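Local coordinates for protein 2-methyl-3-hydroxypyridine-5-carboxylic acid oxygenase (PDB 3ALJ) that probably oxygenates and opens the pyridine ring of 2-methyl-3-hydroxypyridine-5-carboxylic acid with molecular oxygen, using flavin-adenine dinucleotide as its redox cofactor, at residues 186-191 against 195-200; 82-85 against 90-93; 311-316 against 329-334; 289-294 against 305-310. All blocks are in the same frame, centred on the assembly; numbering follows the deposited sequence. Where two conformers were deposited one is given.

Contact 1: 186-191 against 195-200; sequences RMKKEL and EWDNTI
The backbones come closest at Lys188 and Trp196, CA to CA 6.9 Å, where a short, weakly bonded helical turn at 188-191 faces the type I beta turn from Glu195 to Asn198. A salt-bridge network of Arg186, Lys188 and Asp197 joins the two sides within the connection between strands 170-185 and 199-203 of the large mixed sheet. Arg186 NH2 meets Asp197 OD1 at 2.7 Å, almost in line with the C-O bond and within the guanidinium plane, while the carboxylate is turned 75° from that plane. In one of its two conformers Lys188 NZ comes to the same Asp197 OD1 at 3.0 Å, on the syn side but tilted from the carboxylate plane; there CG is anti to the backbone N (chi1 -170°) and the chain beyond runs extended. Asn218 O binds Arg186 NH1, and Arg186 NH2 adds a weak bond to Trp196 O, which also bonds Tyr214 OH. Beside the network, Leu191 CB makes a CH-pi contact over one face of the indole, 3.6 Å from the centroid of the five-membered ring of Trp196. The indole N-H has three weak acceptors: Gly192 O, His193 O and, by a bent bond of 3.3 Å from Trp196 NE1, Leu191 O.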
loop_
_atom_site.group_PDB
_atom_site.type_symbol
_atom_site.label_atom_id
_atom_site.label_comp_id
_atom_site.label_asym_id
_atom_site.label_seq_id
_atom_site.Cartn_x
_atom_site.Cartn_y
_atom_site.Cartn_z
ATOM N N ARG A 186 -12.043 15.532 -10.787
ATOM C CA ARG A 186 -11.615 16.668 -9.972
ATOM C C ARG A 186 -12.671 17.761 -9.750
ATOM O O ARG A 186 -12.686 18.350 -8.679
ATOM C CB ARG A 186 -10.399 17.301 -10.583
ATOM C CG ARG A 186 -9.126 16.380 -10.550
ATOM C CD ARG A 186 -8.438 16.326 -9.162
ATOM N NE ARG A 186 -8.108 17.618 -8.579
ATOM C CZ ARG A 186 -6.992 18.288 -8.793
ATOM N NH1 ARG A 186 -5.980 17.871 -9.583
ATOM N NH2 ARG A 186 -6.842 19.423 -8.135
ATOM N N MET A 187 -13.518 18.017 -10.770
ATOM C CA MET A 187 -14.513 19.098 -10.718
ATOM C C MET A 187 -13.865 20.411 -10.273
ATOM O O MET A 187 -14.472 21.147 -9.487
ATOM C CB MET A 187 -15.677 18.735 -9.774
ATOM C CG MET A 187 -16.288 17.295 -9.971
ATOM S SD MET A 187 -16.841 17.093 -11.672
ATOM C CE MET A 187 -18.382 18.138 -11.638
ATOM N N LYS A 188 -12.655 20.690 -10.745
ATOM C CA LYS A 188 -11.888 21.711 -10.019
ATOM C C LYS A 188 -12.562 23.077 -10.180
ATOM O O LYS A 188 -12.613 23.814 -9.175
ATOM C CB LYS A 188 -10.386 21.723 -10.385
ATOM C CG LYS A 188 -9.448 22.604 -9.481
ATOM C CD LYS A 188 -8.012 22.500 -10.005
ATOM C CE LYS A 188 -7.112 23.548 -9.498
ATOM N NZ LYS A 188 -5.783 23.414 -10.211
ATOM N N LYS A 189 -13.114 23.380 -11.363
ATOM C CA LYS A 189 -13.747 24.674 -11.623
ATOM C C LYS A 189 -14.921 24.801 -10.652
ATOM O O LYS A 189 -15.126 25.876 -10.047
ATOM C CB LYS A 189 -14.213 24.732 -13.108
ATOM C CG LYS A 189 -15.187 25.904 -13.457
ATOM C CD LYS A 189 -16.602 25.383 -13.828
ATOM C CE LYS A 189 -17.660 26.524 -13.842
ATOM N NZ LYS A 189 -18.070 26.834 -12.416
ATOM N N GLU A 190 -15.737 23.733 -10.527
ATOM C CA GLU A 190 -16.950 23.776 -9.717
ATOM C C GLU A 190 -16.656 23.896 -8.206
ATOM O O GLU A 190 -17.482 24.300 -7.450
ATOM C CB GLU A 190 -17.790 22.546 -9.965
ATOM C CG GLU A 190 -18.298 22.450 -11.366
ATOM C CD GLU A 190 -17.449 21.577 -12.275
ATOM O OE1 GLU A 190 -16.169 21.531 -12.288
ATOM O OE2 GLU A 190 -18.139 20.868 -13.030
ATOM N N LEU A 191 -15.435 23.549 -7.805
ATOM C CA LEU A 191 -15.067 23.722 -6.397
ATOM C C LEU A 191 -14.793 25.214 -6.056
ATOM O O LEU A 191 -14.759 25.579 -4.883
ATOM C CB LEU A 191 -13.836 22.889 -6.013
ATOM C CG LEU A 191 -14.132 21.358 -6.093
ATOM C CD1 LEU A 191 -12.774 20.747 -5.705
ATOM C CD2 LEU A 191 -15.257 20.863 -5.219
ATOM N N GLU A 195 -7.706 25.810 -2.253
ATOM C CA GLU A 195 -6.345 25.222 -2.557
ATOM C C GLU A 195 -6.609 23.783 -2.890
ATOM O O GLU A 195 -6.249 22.855 -2.162
ATOM C CB GLU A 195 -5.406 25.361 -1.416
ATOM C CG GLU A 195 -5.142 26.847 -1.143
ATOM C CD GLU A 195 -4.184 27.083 0.001
ATOM O OE1 GLU A 195 -3.444 26.168 0.497
ATOM O OE2 GLU A 195 -4.043 28.281 0.340
ATOM N N TRP A 196 -7.285 23.601 -4.021
ATOM C CA TRP A 196 -7.846 22.292 -4.413
ATOM C C TRP A 196 -6.819 21.338 -5.032
ATOM O O TRP A 196 -7.247 20.249 -5.384
ATOM C CB TRP A 196 -9.092 22.492 -5.267
ATOM C CG TRP A 196 -10.130 23.273 -4.528
ATOM C CD1 TRP A 196 -10.656 24.480 -4.956
ATOM C CD2 TRP A 196 -10.832 22.948 -3.320
ATOM N NE1 TRP A 196 -11.639 24.887 -4.077
ATOM C CE2 TRP A 196 -11.691 24.018 -3.003
ATOM C CE3 TRP A 196 -10.693 21.899 -2.330
ATOM C CZ2 TRP A 196 -12.576 23.994 -1.879
ATOM C CZ3 TRP A 196 -11.560 21.894 -1.165
ATOM C CH2 TRP A 196 -12.465 22.956 -0.968
ATOM N N ASP A 197 -5.579 21.746 -5.159
ATOM C CA ASP A 197 -4.508 20.804 -5.467
ATOM C C ASP A 197 -3.888 20.163 -4.228
ATOM O O ASP A 197 -3.071 19.253 -4.372
ATOM C CB ASP A 197 -3.454 21.471 -6.352
ATOM C CG ASP A 197 -3.989 21.847 -7.718
ATOM O OD1 ASP A 197 -4.928 21.261 -8.231
ATOM O OD2 ASP A 197 -3.313 22.788 -8.267
ATOM N N ASN A 198 -4.264 20.654 -3.052
ATOM C CA ASN A 198 -3.631 20.143 -1.811
ATOM C C ASN A 198 -4.234 18.731 -1.519
ATOM O O ASN A 198 -5.367 18.425 -1.834
ATOM C CB ASN A 198 -4.003 21.013 -0.569
ATOM C CG ASN A 198 -3.387 22.411 -0.561
ATOM O OD1 ASN A 198 -3.675 23.207 0.402
ATOM N ND2 ASN A 198 -2.635 22.734 -1.542
ATOM N N THR A 199 -3.420 17.962 -0.722
ATOM C CA THR A 199 -4.070 16.966 0.181
ATOM C C THR A 199 -4.703 17.779 1.252
ATOM O O THR A 199 -4.104 18.706 1.835
ATOM C CB THR A 199 -3.003 16.058 0.818
ATOM O OG1 THR A 199 -2.625 15.084 -0.163
ATOM C CG2 THR A 199 -3.605 15.376 2.058
ATOM N N ILE A 200 -5.959 17.442 1.565
ATOM C CA ILE A 200 -6.654 18.045 2.717
ATOM C C ILE A 200 -7.304 16.905 3.490
ATOM O O ILE A 200 -8.243 16.210 2.995
ATOM C CB ILE A 200 -7.738 19.057 2.292
ATOM C CG1 ILE A 200 -7.178 20.052 1.258
ATOM C CG2 ILE A 200 -8.165 19.834 3.579
ATOM C CD1 ILE A 200 -8.305 20.973 0.683
#

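Contact 2: 82-85 against 90-93; sequences YETW and SVSK
A classic beta bulge sets Val91 and Ser92 together opposite the single residue Thr84, moving the register by one. Thr84 O takes a nearly straight bond from Val91 N at 2.8 Å and a weak, longer one from Ser92 N, while Thr84 N returns a bond of 3.0 Å to Ser92 O. Before the bulge Glu83 and Lys93 form a non-hydrogen-bonded pair; after it Trp85 pairs likewise with Ser90. On the face of the sheet bearing Glu83, Trp85, Ser90 and Lys93, one carboxylate oxygen gathers the polar groups. Glu83 CG lies anti to the backbone N (chi1 -179°) and the chain runs extended, carrying OE2 to Ser90. Ser90 OG gives its proton to the anti lone pair of Glu83 OE2 at 2.7 Å, and Trp85 NE1 reaches that oxygen at 2.9 Å from above the carboxylate plane, with OE2 lying in the plane of the indole. The hairpin of strands 82-86 and 89-94 carrying these groups forms one margin of the mixed sheet, with 89-94 as its outermost strand and 199-203 beside 82-86. Replacing Glu83 by an alanine would probably strip the indole N-H and the serine hydroxyl of their common acceptor, leaving both groups freer to turn. Lys93 runs alongside Glu83, extended and pointing the same way, but its NZ makes its salt bridge with Glu195; water 2 donates to Glu83 OE2 and accepts only a weak bond from Lys93 NZ. On the other face, water 1 joins Tyr82 O, Thr84 OG1 and Ser92 OG, lying 2.6 Å from Ser92 OG, and Thr84 CG2 packs 3.8 Å from Val91 CG2.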
loop_
_atom_site.group_PDB
_atom_site.type_symbol
_atom_site.label_atom_id
_atom_site.label_comp_id
_atom_site.label_asym_id
_atom_site.label_seq_id
_atom_site.Cartn_x
_atom_site.Cartn_y
_atom_site.Cartn_z
ATOM N N TYR A 82 0.507 19.105 2.279
ATOM C CA TYR A 82 -0.413 18.171 2.991
ATOM C C TYR A 82 -1.036 18.990 4.124
ATOM O O TYR A 82 -0.409 19.354 5.099
ATOM C CB TYR A 82 0.428 17.012 3.492
ATOM C CG TYR A 82 -0.351 15.871 4.033
ATOM C CD1 TYR A 82 -1.312 16.058 5.085
ATOM C CD2 TYR A 82 -0.155 14.570 3.524
ATOM C CE1 TYR A 82 -2.014 14.911 5.586
ATOM C CE2 TYR A 82 -0.826 13.463 4.049
ATOM C CZ TYR A 82 -1.733 13.657 5.037
ATOM O OH TYR A 82 -2.391 12.564 5.639
ATOM N N GLU A 83 -2.348 19.308 3.873
ATOM C CA GLU A 83 -3.107 20.191 4.781
ATOM C C GLU A 83 -4.056 19.331 5.686
ATOM O O GLU A 83 -4.574 18.334 5.210
ATOM C CB GLU A 83 -3.847 21.225 3.969
ATOM C CG GLU A 83 -4.645 22.197 4.827
ATOM C CD GLU A 83 -5.254 23.347 4.010
ATOM O OE1 GLU A 83 -5.362 23.237 2.778
ATOM O OE2 GLU A 83 -5.756 24.280 4.669
ATOM N N THR A 84 -4.241 19.737 6.921
ATOM C CA THR A 84 -5.216 19.126 7.810
ATOM C C THR A 84 -6.224 20.133 8.239
ATOM O O THR A 84 -5.821 21.294 8.650
ATOM C CB THR A 84 -4.463 18.566 9.019
ATOM O OG1 THR A 84 -3.529 17.599 8.541
ATOM C CG2 THR A 84 -5.399 17.767 9.969
ATOM N N TRP A 85 -7.508 19.759 8.182
ATOM C CA TRP A 85 -8.588 20.583 8.823
ATOM C C TRP A 85 -9.183 19.854 10.008
ATOM O O TRP A 85 -9.348 18.633 9.970
ATOM C CB TRP A 85 -9.717 20.868 7.832
ATOM C CG TRP A 85 -9.343 21.741 6.655
ATOM C CD1 TRP A 85 -8.158 22.315 6.361
ATOM C CD2 TRP A 85 -10.298 22.067 5.576
ATOM N NE1 TRP A 85 -8.294 23.025 5.164
ATOM C CE2 TRP A 85 -9.581 22.908 4.663
ATOM C CE3 TRP A 85 -11.659 21.728 5.326
ATOM C CZ2 TRP A 85 -10.169 23.403 3.482
ATOM C CZ3 TRP A 85 -12.267 22.259 4.128
ATOM C CH2 TRP A 85 -11.499 23.020 3.236
ATOM N N SER A 90 -8.257 25.131 9.145
ATOM C CA SER A 90 -6.953 24.612 8.814
ATOM C C SER A 90 -6.088 24.661 10.015
ATOM O O SER A 90 -5.838 25.763 10.572
ATOM C CB SER A 90 -6.450 25.439 7.631
ATOM O OG SER A 90 -5.174 24.872 7.233
ATOM N N VAL A 91 -5.594 23.501 10.431
ATOM C CA VAL A 91 -4.790 23.433 11.622
ATOM C C VAL A 91 -3.300 23.184 11.288
ATOM O O VAL A 91 -2.392 23.332 12.155
ATOM C CB VAL A 91 -5.294 22.394 12.641
ATOM C CG1 VAL A 91 -6.595 22.836 13.234
ATOM C CG2 VAL A 91 -5.359 20.970 12.030
ATOM N N SER A 92 -2.978 22.705 10.085
ATOM C CA SER A 92 -1.574 22.574 9.751
ATOM C C SER A 92 -1.453 22.468 8.199
ATOM O O SER A 92 -2.387 22.019 7.502
ATOM C CB SER A 92 -0.941 21.288 10.375
ATOM O OG SER A 92 -1.577 20.064 9.988
ATOM N N LYS A 93 -0.223 22.799 7.730
ATOM C CA LYS A 93 0.208 22.583 6.370
ATOM C C LYS A 93 1.618 22.105 6.391
ATOM O O LYS A 93 2.499 22.748 7.037
ATOM C CB LYS A 93 0.150 23.957 5.581
ATOM C CG LYS A 93 -1.352 24.279 5.179
ATOM C CD LYS A 93 -1.344 25.610 4.391
ATOM C CE LYS A 93 -2.744 25.869 3.913
ATOM N NZ LYS A 93 -2.780 27.227 3.206
HETATM O O HOH W 1 -1.091 18.814 7.705
HETATM O O HOH W 2 -5.942 26.791 3.875
#

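Contact 3: 311-316 against 329-334; sequences LSQDLE and ETRIRP
Both NE and NH2 of Arg331 converge on a single carboxylate oxygen of Asp314, in a salt bridge between the consecutive helices 300-314 and 321-349. NE of Arg331 lies 2.8 Å from Asp314 OD2 and meets it on the syn side, somewhat out of the carboxylate plane; NH2 of Arg331 comes to the same Asp314 OD2 at 2.9 Å, from above that plane. The oxygen itself sits at the guanidinium edge, within its plane, although the two flat groups are turned 45° against each other. Gln313 supplies a further acceptor: its OE1 receives Arg331 NH2 at 2.9 Å, tilted somewhat from both the amide and the guanidinium planes. Arg331 starts out with CG anti to its own N (chi1 -179°) and then bends at chi3, which swings the guanidinium across to Asp314 and Gln313. Water 3 bridges Gln313 OE1 and Arg331 NH1, donating to the first and accepting from the second at 3.1 Å.

Farther out, Gln313 NE2 is held by Pro370 O, which fixes which end of the amide faces the arginine, and Trp328 packs on Asp314. Arg331 NH2 also makes a weak bond to Ser310 O, so the positive group sits by the last turn of helix 300-314, where it would be expected to suit the carbonyl end of the helix dipole. Spanning one turn of helix 321-349 around Arg331, Glu329 forms a salt bridge with Arg333, which also bridges to Asp337: Glu329 OE2 lies in the guanidinium plane, 3.0 Å from Arg333 NH1.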
loop_
_atom_site.group_PDB
_atom_site.type_symbol
_atom_site.label_atom_id
_atom_site.label_comp_id
_atom_site.label_asym_id
_atom_site.label_seq_id
_atom_site.Cartn_x
_atom_site.Cartn_y
_atom_site.Cartn_z
ATOM N N LEU A 311 14.652 -7.859 -0.153
ATOM C CA LEU A 311 14.837 -9.348 -0.303
ATOM C C LEU A 311 15.773 -9.589 -1.435
ATOM O O LEU A 311 16.732 -10.443 -1.341
ATOM C CB LEU A 311 13.406 -10.018 -0.502
ATOM C CG LEU A 311 13.527 -11.550 -0.670
ATOM C CD1 LEU A 311 14.071 -12.248 0.549
ATOM C CD2 LEU A 311 12.098 -12.025 -0.944
ATOM N N SER A 312 15.503 -8.977 -2.571
ATOM C CA SER A 312 16.365 -9.132 -3.761
ATOM C C SER A 312 17.804 -8.757 -3.498
ATOM O O SER A 312 18.720 -9.435 -4.004
ATOM C CB SER A 312 15.782 -8.429 -5.029
ATOM O OG SER A 312 16.044 -7.021 -5.084
ATOM N N GLN A 313 17.995 -7.700 -2.723
ATOM C CA GLN A 313 19.370 -7.264 -2.368
ATOM C C GLN A 313 20.072 -8.325 -1.549
ATOM O O GLN A 313 21.239 -8.687 -1.884
ATOM C CB GLN A 313 19.320 -5.981 -1.574
ATOM C CG GLN A 313 18.846 -4.743 -2.374
ATOM C CD GLN A 313 18.765 -3.567 -1.445
ATOM O OE1 GLN A 313 18.298 -3.629 -0.297
ATOM N NE2 GLN A 313 19.194 -2.419 -1.978
ATOM N N ASP A 314 19.420 -8.919 -0.556
ATOM C CA ASP A 314 20.116 -9.881 0.283
ATOM C C ASP A 314 20.375 -11.172 -0.458
ATOM O O ASP A 314 21.375 -11.859 -0.021
ATOM C CB ASP A 314 19.300 -10.106 1.558
ATOM C CG ASP A 314 19.592 -9.119 2.600
ATOM O OD1 ASP A 314 20.664 -9.303 3.226
ATOM O OD2 ASP A 314 18.811 -8.201 2.960
ATOM N N LEU A 315 19.669 -11.467 -1.551
ATOM C CA LEU A 315 19.858 -12.676 -2.337
ATOM C C LEU A 315 21.062 -12.504 -3.244
ATOM O O LEU A 315 21.427 -13.476 -3.946
ATOM C CB LEU A 315 18.585 -13.059 -3.141
ATOM C CG LEU A 315 17.555 -13.627 -2.157
ATOM C CD1 LEU A 315 16.170 -13.496 -2.870
ATOM C CD2 LEU A 315 17.874 -15.134 -1.843
ATOM N N GLU A 316 21.730 -11.322 -3.250
ATOM C CA GLU A 316 22.906 -11.118 -4.132
ATOM C C GLU A 316 24.150 -11.272 -3.286
ATOM O O GLU A 316 25.226 -10.886 -3.828
ATOM C CB GLU A 316 22.890 -9.637 -4.732
ATOM C CG GLU A 316 21.850 -9.447 -5.790
ATOM C CD GLU A 316 22.079 -10.468 -6.900
ATOM O OE1 GLU A 316 23.141 -10.422 -7.572
ATOM O OE2 GLU A 316 21.244 -11.370 -7.084
ATOM N N GLU A 329 15.374 -10.543 6.861
ATOM C CA GLU A 329 14.491 -10.173 7.955
ATOM C C GLU A 329 15.187 -9.391 9.077
ATOM O O GLU A 329 14.709 -8.381 9.596
ATOM C CB GLU A 329 13.671 -11.385 8.497
ATOM C CG GLU A 329 12.697 -11.034 9.586
ATOM C CD GLU A 329 11.914 -12.237 10.147
ATOM O OE1 GLU A 329 11.973 -13.316 9.598
ATOM O OE2 GLU A 329 11.351 -12.001 11.227
ATOM N N THR A 330 16.335 -9.944 9.463
ATOM C CA THR A 330 17.084 -9.274 10.538
ATOM C C THR A 330 17.394 -7.795 10.175
ATOM O O THR A 330 17.322 -6.914 11.038
ATOM C CB THR A 330 18.436 -10.057 10.755
ATOM O OG1 THR A 330 18.053 -11.312 11.310
ATOM C CG2 THR A 330 19.318 -9.313 11.841
ATOM N N ARG A 331 17.791 -7.551 8.917
ATOM C CA ARG A 331 18.196 -6.203 8.489
ATOM C C ARG A 331 17.025 -5.219 8.396
ATOM O O ARG A 331 17.085 -4.102 8.792
ATOM C CB ARG A 331 18.847 -6.342 7.086
ATOM C CG ARG A 331 19.328 -5.013 6.529
ATOM C CD ARG A 331 20.167 -5.249 5.351
ATOM N NE ARG A 331 19.481 -5.746 4.139
ATOM C CZ ARG A 331 18.994 -4.942 3.165
ATOM N NH1 ARG A 331 19.031 -3.617 3.343
ATOM N NH2 ARG A 331 18.426 -5.447 2.009
ATOM N N ILE A 332 15.919 -5.742 7.802
ATOM C CA ILE A 332 14.879 -4.798 7.370
ATOM C C ILE A 332 13.652 -4.790 8.267
ATOM O O ILE A 332 12.868 -3.807 8.298
ATOM C CB ILE A 332 14.486 -5.177 5.832
ATOM C CG1 ILE A 332 14.153 -3.930 5.167
ATOM C CG2 ILE A 332 13.337 -6.300 5.706
ATOM C CD1 ILE A 332 15.507 -3.068 4.844
ATOM N N ARG A 333 13.370 -5.878 9.016
ATOM C CA ARG A 333 12.113 -5.941 9.740
ATOM C C ARG A 333 11.934 -4.847 10.761
ATOM O O ARG A 333 10.828 -4.359 10.919
ATOM C CB ARG A 333 11.796 -7.340 10.255
ATOM C CG ARG A 333 10.689 -7.372 11.222
ATOM C CD ARG A 333 10.423 -8.758 11.785
ATOM N NE ARG A 333 9.258 -8.635 12.464
ATOM C CZ ARG A 333 8.490 -9.597 12.824
ATOM N NH1 ARG A 333 8.882 -10.858 12.582
ATOM N NH2 ARG A 333 7.395 -9.300 13.478
ATOM N N PRO A 334 12.994 -4.421 11.479
ATOM C CA PRO A 334 12.723 -3.424 12.500
ATOM C C PRO A 334 12.081 -2.113 12.011
ATOM O O PRO A 334 11.240 -1.526 12.713
ATOM C CB PRO A 334 14.099 -3.169 13.164
ATOM C CG PRO A 334 14.799 -4.529 12.999
ATOM C CD PRO A 334 14.401 -4.939 11.573
HETATM O O HOH W 3 17.083 -1.928 1.671
#

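Contact 4: 289-294 against 305-310; sequences AAHAMC and MVNAFS
His291 and Asn307 approach from opposite directions in the buried interior of the FAD-binding domain, where the weakly bonded turn around 288-291 faces helix 300-314. Their polar meeting is a close approach and not a hydrogen bond: Asn307 OD1 lies 3.0 Å from His291 NE2, but the angle is poor, since the oxygen stands obliquely to the imidazole. Ring and amide planes are nearly perpendicular, 85° apart. The stronger partner of Asn307 OD1 is Thr336 OG1 of helix 321-349, which probably keeps the amide oxygen near the ring. Among the ring contacts, His291 CD2 comes within 3.4 Å of Asn307 OD1, and Trp278 meets the imidazole with planes at about 45°. The histidine presents its ring to the helix with CG placed between the backbone N and the carbonyl carbon (chi1 58°). With an alanine here, the Trp278 ring would probably lose its imidazole neighbour and a gap would open beside the amide. The site is near the cofactor, the His291 side chain being about 6 Å from the FAD. Within the helix, Val306 O takes two bonds: the backbone Ser310 N from one face of its carbonyl plane, and the side-chain Ser310 OG, at 2.7 Å, from the other.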
loop_
_atom_site.group_PDB
_atom_site.type_symbol
_atom_site.label_atom_id
_atom_site.label_comp_id
_atom_site.label_asym_id
_atom_site.label_seq_id
_atom_site.Cartn_x
_atom_site.Cartn_y
_atom_site.Cartn_z
ATOM N N ALA A 289 1.039 -10.199 3.674
ATOM C CA ALA A 289 1.155 -11.584 4.179
ATOM C C ALA A 289 1.879 -11.586 5.538
ATOM O O ALA A 289 1.659 -12.499 6.366
ATOM C CB ALA A 289 1.914 -12.445 3.184
ATOM N N ALA A 290 2.817 -10.628 5.717
ATOM C CA ALA A 290 3.654 -10.592 6.908
ATOM C C ALA A 290 3.335 -9.476 7.851
ATOM O O ALA A 290 3.589 -9.587 9.058
ATOM C CB ALA A 290 5.125 -10.530 6.486
ATOM N N HIS A 291 2.914 -8.293 7.311
ATOM C CA HIS A 291 2.951 -7.076 8.171
ATOM C C HIS A 291 1.896 -6.062 7.772
ATOM O O HIS A 291 2.111 -4.858 7.820
ATOM C CB HIS A 291 4.398 -6.470 8.093
ATOM C CG HIS A 291 4.842 -6.122 6.719
ATOM N ND1 HIS A 291 4.247 -5.139 5.949
ATOM C CD2 HIS A 291 5.871 -6.612 5.983
ATOM C CE1 HIS A 291 4.905 -5.066 4.778
ATOM N NE2 HIS A 291 5.861 -5.941 4.764
ATOM N N ALA A 292 0.699 -6.522 7.480
ATOM C CA ALA A 292 -0.358 -5.558 7.245
ATOM C C ALA A 292 -0.629 -4.656 8.418
ATOM O O ALA A 292 -0.484 -5.103 9.574
ATOM C CB ALA A 292 -1.669 -6.263 6.904
ATOM N N MET A 293 -0.867 -3.359 8.188
ATOM C CA MET A 293 -0.849 -2.337 9.219
ATOM C C MET A 293 -1.959 -1.330 9.067
ATOM O O MET A 293 -2.611 -1.287 8.015
ATOM C CB MET A 293 0.543 -1.713 9.260
ATOM C CG MET A 293 0.866 -0.887 8.015
ATOM S SD MET A 293 2.496 -0.073 8.140
ATOM C CE MET A 293 3.558 -1.480 7.686
ATOM N N CYS A 294 -2.168 -0.542 10.090
ATOM C CA CYS A 294 -3.077 0.560 9.937
ATOM C C CYS A 294 -2.573 1.568 8.912
ATOM O O CYS A 294 -1.367 1.769 8.841
ATOM C CB CYS A 294 -3.250 1.296 11.288
ATOM S SG CYS A 294 -4.053 0.180 12.553
ATOM N N MET A 305 6.848 -2.817 -0.539
ATOM C CA MET A 305 7.748 -2.639 -1.670
ATOM C C MET A 305 9.191 -2.558 -1.198
ATOM O O MET A 305 10.073 -3.181 -1.850
ATOM C CB MET A 305 7.318 -1.380 -2.422
ATOM C CG MET A 305 5.998 -1.641 -3.156
ATOM S SD MET A 305 5.385 -0.092 -3.989
ATOM C CE MET A 305 6.579 0.008 -5.363
ATOM N N VAL A 306 9.483 -1.785 -0.169
ATOM C CA VAL A 306 10.894 -1.773 0.428
ATOM C C VAL A 306 11.301 -3.188 0.791
ATOM O O VAL A 306 12.413 -3.578 0.497
ATOM C CB VAL A 306 10.966 -0.832 1.619
ATOM C CG1 VAL A 306 12.250 -1.050 2.444
ATOM C CG2 VAL A 306 10.985 0.642 1.081
ATOM N N ASN A 307 10.432 -3.941 1.457
ATOM C CA ASN A 307 10.825 -5.326 1.875
ATOM C C ASN A 307 10.997 -6.250 0.723
ATOM O O ASN A 307 11.994 -6.996 0.728
ATOM C CB ASN A 307 9.814 -5.819 2.913
ATOM C CG ASN A 307 9.796 -5.011 4.187
ATOM O OD1 ASN A 307 8.763 -5.038 4.974
ATOM N ND2 ASN A 307 10.800 -4.332 4.430
ATOM N N ALA A 308 10.182 -6.121 -0.317
ATOM C CA ALA A 308 10.365 -6.989 -1.457
ATOM C C ALA A 308 11.655 -6.651 -2.179
ATOM O O ALA A 308 12.445 -7.527 -2.637
ATOM C CB ALA A 308 9.173 -6.867 -2.368
ATOM N N PHE A 309 11.950 -5.336 -2.331
ATOM C CA PHE A 309 13.180 -5.009 -3.014
ATOM C C PHE A 309 14.371 -5.376 -2.194
ATOM O O PHE A 309 15.376 -5.873 -2.780
ATOM C CB PHE A 309 13.170 -3.432 -3.269
ATOM C CG PHE A 309 14.294 -2.973 -4.182
ATOM C CD1 PHE A 309 14.132 -3.046 -5.561
ATOM C CD2 PHE A 309 15.506 -2.568 -3.596
ATOM C CE1 PHE A 309 15.185 -2.662 -6.393
ATOM C CE2 PHE A 309 16.587 -2.153 -4.419
ATOM C CZ PHE A 309 16.437 -2.237 -5.774
ATOM N N SER A 310 14.287 -5.192 -0.891
ATOM C CA SER A 310 15.384 -5.535 0.031
ATOM C C SER A 310 15.666 -7.033 -0.002
ATOM O O SER A 310 16.847 -7.446 0.135
ATOM C CB SER A 310 15.060 -5.143 1.461
ATOM O OG SER A 310 14.969 -3.696 1.501
#

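In the fold
Reading from the N terminus, the order is contact 2, contact 1, contact 4 and contact 3, each closing before the next opens, so none nests in or crosses another. Contact 2 closes a tight hairpin, and contact 1 a short connection into strand 199-203. The two meet on the same mixed sheet, where Thr199 O lies 2.8 Å from Glu83 N, a probable hydrogen bond. Contact 4 ties the turn 288-291 near the flavin to helix 300-314; contact 3 closes the loop from that helix to helix 321-349, and Ile332 packs back on Asn307 and Ser310. The two pairs lie well apart, with the centres of contacts 1 and 3 about 41 Å from each other.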